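Side-chain contact in DNA helicase assembly protein (Enterobacteria phage T4, PDB 1C1K), which loads the replicative helicase onto fork DNA covered by the single-stranded DNA-binding protein during phage DNA replication, recombination and repair: residues D200-K203 and A204-V207. Numbering follows the deposited sequence.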
# COMPACT_ATOMS: atom_id res chain seq x y z
N ASP A 200 7.59 -10.50 7.52
CA ASP A 200 8.21 -11.77 7.84
C ASP A 200 7.42 -12.80 7.04
O ASP A 200 6.33 -13.22 7.44
CB ASP A 200 8.09 -12.08 9.33
CG ASP A 200 8.81 -13.36 9.73
OD1 ASP A 200 8.93 -14.26 8.87
OD2 ASP A 200 9.26 -13.46 10.89
N SER A 201 7.97 -13.19 5.89
CA SER A 201 7.35 -14.14 4.98
C SER A 201 6.89 -15.44 5.63
O SER A 201 5.78 -15.90 5.37
CB SER A 201 8.32 -14.48 3.85
OG SER A 201 7.89 -13.87 2.64
N GLN A 202 7.74 -16.02 6.46
CA GLN A 202 7.41 -17.27 7.13
C GLN A 202 6.18 -17.14 8.01
O GLN A 202 5.31 -18.01 8.00
CB GLN A 202 8.61 -17.75 7.97
CG GLN A 202 8.46 -19.16 8.51
CD GLN A 202 8.14 -20.19 7.44
OE1 GLN A 202 7.31 -21.07 7.64
NE2 GLN A 202 8.80 -20.07 6.29
N LYS A 203 6.10 -16.06 8.78
CA LYS A 203 4.97 -15.83 9.65
C LYS A 203 3.69 -15.64 8.84
O LYS A 203 2.64 -16.15 9.21
CB LYS A 203 5.23 -14.62 10.55
CG LYS A 203 6.30 -14.86 11.62
CD LYS A 203 6.48 -13.64 12.50
CE LYS A 203 7.52 -13.89 13.59
NZ LYS A 203 7.93 -12.64 14.29
N ALA A 204 3.78 -14.89 7.75
CA ALA A 204 2.62 -14.66 6.89
C ALA A 204 2.17 -16.00 6.30
O ALA A 204 0.97 -16.28 6.22
CB ALA A 204 2.98 -13.68 5.78
N LYS A 205 3.13 -16.82 5.90
CA LYS A 205 2.84 -18.14 5.34
C LYS A 205 2.13 -19.02 6.37
O LYS A 205 1.15 -19.69 6.05
CB LYS A 205 4.14 -18.82 4.91
CG LYS A 205 3.93 -20.11 4.13
CD LYS A 205 5.26 -20.68 3.66
CE LYS A 205 5.07 -21.84 2.71
NZ LYS A 205 4.53 -23.04 3.40
N ASN A 206 2.64 -19.03 7.61
CA ASN A 206 2.05 -19.82 8.69
C ASN A 206 0.59 -19.43 8.90
O ASN A 206 -0.28 -20.29 9.02
CB ASN A 206 2.82 -19.60 10.00
CG ASN A 206 4.21 -20.21 9.98
OD1 ASN A 206 4.56 -20.99 9.09
ND2 ASN A 206 5.01 -19.87 10.98
N VAL A 207 0.33 -18.13 8.94
CA VAL A 207 -1.04 -17.64 9.14
C VAL A 207 -1.92 -18.11 7.98
O VAL A 207 -3.05 -18.56 8.19
CB VAL A 207 -1.07 -16.10 9.22
CG1 VAL A 207 -2.51 -15.60 9.28
CG2 VAL A 207 -0.30 -15.63 10.45
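Q202 and N206 meet one turn apart in the first turns of the C-terminal helix 201-216, which D200 opens as its N-cap. Their amide planes stand 66° apart as the two side chains cross on the exposed side of the helix. Q202 sends CG anti to its backbone N (chi1 -170°) and then bends at chi2, which carries its amide along the helix to that of N206. The N206 amide also lies over the backbone, its CG 3.2 Å from Q202 O. Q202 O also accepts the N206 N-H, with N206 N 2.9 Å away, one of four i to i+4 bonds that start with A204 N to D200 O.

At the helix start, the D200 carboxylate uses both oxygens towards K203: OD1 receives a weak capping bond from the backbone N, while OD2 faces the extended side chain's NZ in a long salt bridge of 3.7 Å. An iridium ion is bound near this lysine. On the side facing helix 158-168, buried A204 packs on L163, S166 and F167, and S201 OG is hydrogen-bonded to S166 O. V207 packs against K110, F113 and E114 of helix 109-126, and its CG2 rests 3.2 Å from K203 O, the acceptor of its own N-H.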